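PDB 4Q8K: alginase, which probably cleaves the polysaccharide alginate by beta-elimination, as a calcium-containing bacterial lyase of polysaccharide lyase family 18. Local coordinates for residues G320-C334 against F343-V357. Residues are numbered along the deposited sequence; the frame is centred on the assembly and turned at random.
Sequences GNYLQSQDPYTLDKC and FKNCFEDLGITESKV. With SO4 (sulfate ion), chain C.
Leu323 pushes its CD2 methyl onto one face of the Phe347 ring, 3.6 Å from the ring centroid, a CH-pi contact that seats helix 343-349 against strand 321-324. The forked end of leucine suits this place, because CD2 wedges between the ring and Ile352 CG2. The carbonyl O of Gln324 points at the ring's rim, in the plane of the ring. Farther along, Leu350 CD2 is an apolar knob against Asp327 CA (3.7 Å) and Pro328 CD. Small Ser325 lets the helix come close: its OG, anti to the backbone N (chi1 -174°), lies 3.1 Å from Cys346 CB and donates to Cys334 O at 2.6 Å. The Cys334–Cys346 disulfide (SG to SG 2.0 Å) ties loop to helix. At the other end, where the two sheets of the jelly-roll sandwich face each other, Asn321 ND2 gives Ser355 OG a nearly straight bond of 3.0 Å in its amide plane, while OD1 is hydrogen-bonded to Thr222 OG1 and Val357 CG2 packs beside the amide. A leucine in place of Asn321 would probably leave Ser355 OG and Thr222 OG1 without their amide partner. Disulfide and apolar packing thus hold the helix, whereas the buried amide links the two sheets.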
loop_
_atom_site.group_PDB
_atom_site.type_symbol
_atom_site.label_atom_id
_atom_site.label_comp_id
_atom_site.label_asym_id
_atom_site.label_seq_id
_atom_site.Cartn_x
_atom_site.Cartn_y
_atom_site.Cartn_z
ATOM N N GLY A 320 2.886 -3.859 0.949
ATOM C CA GLY A 320 2.821 -4.334 2.320
ATOM C C GLY A 320 1.642 -3.718 3.047
ATOM O O GLY A 320 0.505 -3.770 2.581
ATOM N N ASN A 321 1.902 -3.120 4.200
ATOM C CA ASN A 321 0.812 -2.561 4.975
ATOM C C ASN A 321 1.328 -1.297 5.634
ATOM O O ASN A 321 2.075 -1.359 6.620
ATOM C CB ASN A 321 0.323 -3.599 5.994
ATOM C CG ASN A 321 -0.802 -3.084 6.880
ATOM O OD1 ASN A 321 -1.141 -1.904 6.853
ATOM N ND2 ASN A 321 -1.362 -3.971 7.690
ATOM N N TYR A 322 0.978 -0.158 5.041
ATOM C CA TYR A 322 1.337 1.150 5.573
ATOM C C TYR A 322 0.096 1.767 6.212
ATOM O O TYR A 322 -0.715 2.390 5.535
ATOM C CB TYR A 322 1.843 2.019 4.428
ATOM C CG TYR A 322 2.302 3.411 4.783
ATOM C CD1 TYR A 322 2.376 3.845 6.102
ATOM C CD2 TYR A 322 2.654 4.307 3.781
ATOM C CE1 TYR A 322 2.799 5.122 6.406
ATOM C CE2 TYR A 322 3.076 5.594 4.076
ATOM C CZ TYR A 322 3.143 5.993 5.398
ATOM O OH TYR A 322 3.565 7.268 5.700
ATOM N N LEU A 323 -0.035 1.581 7.526
ATOM C CA LEU A 323 -1.210 2.012 8.286
ATOM C C LEU A 323 -1.223 3.526 8.515
ATOM O O LEU A 323 -0.268 4.094 9.056
ATOM C CB LEU A 323 -1.246 1.269 9.628
ATOM C CG LEU A 323 -2.516 1.341 10.488
ATOM C CD1 LEU A 323 -3.680 0.642 9.795
ATOM C CD2 LEU A 323 -2.245 0.724 11.868
ATOM N N GLN A 324 -2.310 4.166 8.083
ATOM C CA GLN A 324 -2.427 5.615 8.055
ATOM C C GLN A 324 -3.004 6.131 9.369
ATOM O O GLN A 324 -4.028 5.636 9.830
ATOM C CB GLN A 324 -3.349 6.037 6.905
ATOM C CG GLN A 324 -2.891 5.542 5.527
ATOM C CD GLN A 324 -1.550 6.136 5.113
ATOM O OE1 GLN A 324 -0.541 5.428 5.026
ATOM N NE2 GLN A 324 -1.535 7.439 4.849
ATOM N N SER A 325 -2.344 7.122 9.966
ATOM C CA SER A 325 -2.832 7.687 11.224
ATOM C C SER A 325 -3.822 8.802 10.911
ATOM O O SER A 325 -3.439 9.955 10.753
ATOM C CB SER A 325 -1.672 8.216 12.072
ATOM O OG SER A 325 -2.132 8.643 13.346
ATOM N N GLN A 326 -5.097 8.435 10.800
ATOM C CA GLN A 326 -6.133 9.356 10.334
ATOM C C GLN A 326 -7.485 8.989 10.943
ATOM O O GLN A 326 -7.835 7.808 11.060
ATOM C CB GLN A 326 -6.204 9.332 8.793
ATOM C CG GLN A 326 -7.029 10.446 8.163
ATOM C CD GLN A 326 -7.111 10.308 6.646
ATOM O OE1 GLN A 326 -7.136 11.298 5.920
ATOM N NE2 GLN A 326 -7.143 9.076 6.172
ATOM N N ASP A 327 -8.236 10.003 11.360
ATOM C CA ASP A 327 -9.583 9.791 11.873
ATOM C C ASP A 327 -10.464 9.406 10.685
ATOM O O ASP A 327 -10.454 10.096 9.677
ATOM C CB ASP A 327 -10.103 11.084 12.496
ATOM C CG ASP A 327 -11.358 10.872 13.319
ATOM O OD1 ASP A 327 -12.401 10.489 12.739
ATOM O OD2 ASP A 327 -11.294 11.088 14.556
ATOM N N PRO A 328 -11.215 8.299 10.795
ATOM C CA PRO A 328 -12.024 7.862 9.648
ATOM C C PRO A 328 -13.270 8.721 9.417
ATOM O O PRO A 328 -13.784 8.748 8.298
ATOM C CB PRO A 328 -12.421 6.431 10.027
ATOM C CG PRO A 328 -12.419 6.441 11.529
ATOM C CD PRO A 328 -11.266 7.336 11.904
ATOM N N TYR A 329 -13.731 9.425 10.452
ATOM C CA TYR A 329 -14.892 10.306 10.341
ATOM C C TYR A 329 -14.554 11.664 9.744
ATOM O O TYR A 329 -15.255 12.150 8.859
ATOM C CB TYR A 329 -15.548 10.521 11.713
ATOM C CG TYR A 329 -16.195 9.275 12.262
ATOM C CD1 TYR A 329 -17.457 8.891 11.839
ATOM C CD2 TYR A 329 -15.541 8.478 13.191
ATOM C CE1 TYR A 329 -18.055 7.747 12.331
ATOM C CE2 TYR A 329 -16.136 7.328 13.688
ATOM C CZ TYR A 329 -17.394 6.972 13.252
ATOM O OH TYR A 329 -18.003 5.831 13.729
ATOM N N THR A 330 -13.484 12.275 10.240
ATOM C CA THR A 330 -13.137 13.648 9.881
ATOM C C THR A 330 -12.011 13.721 8.855
ATOM O O THR A 330 -11.751 14.777 8.278
ATOM C CB THR A 330 -12.688 14.443 11.115
ATOM O OG1 THR A 330 -11.456 13.903 11.604
ATOM C CG2 THR A 330 -13.743 14.373 12.209
ATOM N N LEU A 331 -11.301 12.626 8.684
ATOM C CA LEU A 331 -10.145 12.588 7.810
ATOM C C LEU A 331 -8.996 13.436 8.282
ATOM O O LEU A 331 -8.083 13.666 7.546
ATOM C CB LEU A 331 -10.523 13.035 6.403
ATOM C CG LEU A 331 -11.608 12.223 5.727
ATOM C CD1 LEU A 331 -11.864 12.716 4.316
ATOM C CD2 LEU A 331 -11.280 10.759 5.723
ATOM N N ASP A 332 -9.062 13.913 9.510
ATOM C CA ASP A 332 -7.938 14.629 10.063
ATOM C C ASP A 332 -6.804 13.681 10.375
ATOM O O ASP A 332 -7.009 12.602 10.831
ATOM C CB ASP A 332 -8.326 15.362 11.316
ATOM C CG ASP A 332 -8.879 16.711 11.040
ATOM O OD1 ASP A 332 -8.819 17.220 9.894
ATOM O OD2 ASP A 332 -9.390 17.269 11.989
ATOM N N LYS A 333 -5.608 14.128 10.112
ATOM C CA LYS A 333 -4.471 13.322 10.429
ATOM C C LYS A 333 -4.247 13.322 11.933
ATOM O O LYS A 333 -4.602 14.227 12.623
ATOM C CB LYS A 333 -3.250 13.828 9.697
ATOM C CG LYS A 333 -3.439 14.015 8.207
ATOM C CD LYS A 333 -3.077 12.773 7.443
ATOM C CE LYS A 333 -4.097 12.494 6.347
ATOM N NZ LYS A 333 -3.998 11.145 5.722
ATOM N N CYS A 334 -3.670 12.256 12.408
ATOM C CA CYS A 334 -3.311 12.159 13.819
ATOM C C CYS A 334 -1.814 11.910 13.978
ATOM O O CYS A 334 -1.232 11.121 13.239
ATOM C CB CYS A 334 -4.080 11.025 14.489
ATOM S SG CYS A 334 -3.837 10.990 16.287
ATOM N N PHE A 343 2.191 8.058 17.078
ATOM C CA PHE A 343 1.365 7.148 16.289
ATOM C C PHE A 343 0.839 6.006 17.139
ATOM O O PHE A 343 -0.291 5.550 16.970
ATOM C CB PHE A 343 2.143 6.634 15.065
ATOM C CG PHE A 343 2.577 7.730 14.142
ATOM C CD1 PHE A 343 1.661 8.670 13.690
ATOM C CD2 PHE A 343 3.904 7.854 13.761
ATOM C CE1 PHE A 343 2.046 9.696 12.859
ATOM C CE2 PHE A 343 4.301 8.877 12.934
ATOM C CZ PHE A 343 3.370 9.803 12.473
ATOM N N LYS A 344 1.659 5.565 18.060
ATOM C CA LYS A 344 1.201 4.655 19.059
ATOM C C LYS A 344 -0.095 5.111 19.690
ATOM O O LYS A 344 -1.009 4.379 19.787
ATOM C CB LYS A 344 2.241 4.529 20.157
ATOM C CG LYS A 344 1.858 3.500 21.173
ATOM C CD LYS A 344 2.839 3.427 22.325
ATOM C CE LYS A 344 2.450 2.302 23.235
ATOM N NZ LYS A 344 1.463 2.832 24.167
ATOM N N ASN A 345 -0.098 6.321 20.177
ATOM C CA ASN A 345 -1.259 6.880 20.856
ATOM C C ASN A 345 -2.418 7.080 19.900
ATOM O O ASN A 345 -3.565 6.815 20.246
ATOM C CB ASN A 345 -0.913 8.198 21.538
ATOM C CG ASN A 345 -0.022 8.006 22.756
ATOM O OD1 ASN A 345 0.180 6.886 23.220
ATOM N ND2 ASN A 345 0.516 9.098 23.270
ATOM N N CYS A 346 -2.114 7.531 18.686
ATOM C CA CYS A 346 -3.159 7.685 17.678
ATOM C C CYS A 346 -3.897 6.372 17.414
ATOM O O CYS A 346 -5.125 6.330 17.440
ATOM C CB CYS A 346 -2.557 8.219 16.387
ATOM S SG CYS A 346 -2.099 9.940 16.470
ATOM N N PHE A 347 -3.155 5.299 17.158
ATOM C CA PHE A 347 -3.790 4.027 16.832
ATOM C C PHE A 347 -4.576 3.471 18.012
ATOM O O PHE A 347 -5.607 2.826 17.830
ATOM C CB PHE A 347 -2.784 3.021 16.259
ATOM C CG PHE A 347 -2.251 3.418 14.909
ATOM C CD1 PHE A 347 -3.124 3.744 13.881
ATOM C CD2 PHE A 347 -0.881 3.499 14.677
ATOM C CE1 PHE A 347 -2.640 4.124 12.637
ATOM C CE2 PHE A 347 -0.391 3.876 13.447
ATOM C CZ PHE A 347 -1.271 4.186 12.418
ATOM N N GLU A 348 -4.105 3.735 19.226
ATOM C CA GLU A 348 -4.864 3.343 20.403
ATOM C C GLU A 348 -6.209 4.062 20.434
ATOM O O GLU A 348 -7.251 3.430 20.601
ATOM C CB GLU A 348 -4.058 3.627 21.672
ATOM C CG GLU A 348 -2.959 2.612 21.910
ATOM C CD GLU A 348 -2.112 2.953 23.126
ATOM O OE1 GLU A 348 -1.289 2.105 23.527
ATOM O OE2 GLU A 348 -2.279 4.065 23.673
ATOM N N ASP A 349 -6.172 5.377 20.257
ATOM C CA ASP A 349 -7.367 6.212 20.340
ATOM C C ASP A 349 -8.312 5.937 19.173
ATOM O O ASP A 349 -9.535 6.027 19.320
ATOM C CB ASP A 349 -6.983 7.695 20.373
ATOM C CG ASP A 349 -6.264 8.095 21.666
ATOM O OD1 ASP A 349 -6.100 7.243 22.558
ATOM O OD2 ASP A 349 -5.886 9.278 21.782
ATOM N N LEU A 350 -7.735 5.589 18.023
ATOM C CA LEU A 350 -8.523 5.274 16.829
ATOM C C LEU A 350 -9.140 3.891 16.913
ATOM O O LEU A 350 -9.918 3.498 16.041
ATOM C CB LEU A 350 -7.654 5.353 15.572
ATOM C CG LEU A 350 -7.166 6.739 15.172
ATOM C CD1 LEU A 350 -5.962 6.614 14.248
ATOM C CD2 LEU A 350 -8.287 7.542 14.525
ATOM N N GLY A 351 -8.790 3.146 17.953
ATOM C CA GLY A 351 -9.273 1.791 18.112
ATOM C C GLY A 351 -8.712 0.806 17.091
ATOM O O GLY A 351 -9.344 -0.218 16.803
ATOM N N ILE A 352 -7.535 1.104 16.543
ATOM C CA ILE A 352 -6.904 0.159 15.617
ATOM C C ILE A 352 -5.978 -0.791 16.373
ATOM O O ILE A 352 -4.836 -0.456 16.661
ATOM C CB ILE A 352 -6.134 0.856 14.488
ATOM C CG1 ILE A 352 -7.011 1.908 13.807
ATOM C CG2 ILE A 352 -5.656 -0.178 13.484
ATOM C CD1 ILE A 352 -8.332 1.383 13.341
ATOM N N THR A 353 -6.500 -1.966 16.710
ATOM C CA THR A 353 -5.758 -2.968 17.469
ATOM C C THR A 353 -5.431 -4.180 16.613
ATOM O O THR A 353 -4.743 -5.096 17.063
ATOM C CB THR A 353 -6.548 -3.450 18.710
ATOM O OG1 THR A 353 -7.828 -3.954 18.299
ATOM C CG2 THR A 353 -6.744 -2.309 19.708
ATOM N N GLU A 354 -5.946 -4.189 15.384
ATOM C CA GLU A 354 -5.672 -5.265 14.444
ATOM C C GLU A 354 -5.432 -4.648 13.078
ATOM O O GLU A 354 -6.206 -3.809 12.633
ATOM C CB GLU A 354 -6.855 -6.245 14.377
ATOM C CG GLU A 354 -6.607 -7.490 13.530
ATOM C CD GLU A 354 -7.858 -8.338 13.342
ATOM O OE1 GLU A 354 -7.735 -9.577 13.307
ATOM O OE2 GLU A 354 -8.967 -7.768 13.221
ATOM N N SER A 355 -4.339 -5.039 12.431
ATOM C CA SER A 355 -4.080 -4.633 11.050
ATOM C C SER A 355 -3.056 -5.576 10.441
ATOM O O SER A 355 -1.847 -5.352 10.536
ATOM C CB SER A 355 -3.589 -3.192 10.960
ATOM O OG SER A 355 -3.393 -2.813 9.594
ATOM N N LYS A 356 -3.558 -6.641 9.831
ATOM C CA LYS A 356 -2.709 -7.685 9.294
ATOM C C LYS A 356 -3.037 -7.899 7.826
ATOM O O LYS A 356 -4.141 -8.328 7.488
ATOM C CB LYS A 356 -2.914 -8.991 10.066
ATOM C CG LYS A 356 -2.068 -10.145 9.539
ATOM C CD LYS A 356 -2.450 -11.463 10.182
ATOM C CE LYS A 356 -2.055 -11.483 11.652
ATOM N NZ LYS A 356 -2.211 -12.839 12.248
ATOM N N VAL A 357 -2.076 -7.586 6.963
ATOM C CA VAL A 357 -2.202 -7.877 5.536
ATOM C C VAL A 357 -1.381 -9.131 5.201
ATOM O O VAL A 357 -0.165 -9.159 5.393
ATOM C CB VAL A 357 -1.767 -6.686 4.657
ATOM C CG1 VAL A 357 -1.801 -7.059 3.167
ATOM C CG2 VAL A 357 -2.666 -5.480 4.911
HETATM S S SO4 C . -5.124 10.550 1.368
HETATM O O1 SO4 C . -6.152 9.565 1.644
HETATM O O2 SO4 C . -5.045 11.524 2.452
HETATM O O3 SO4 C . -3.859 9.820 1.254
HETATM O O4 SO4 C . -5.406 11.239 0.108
#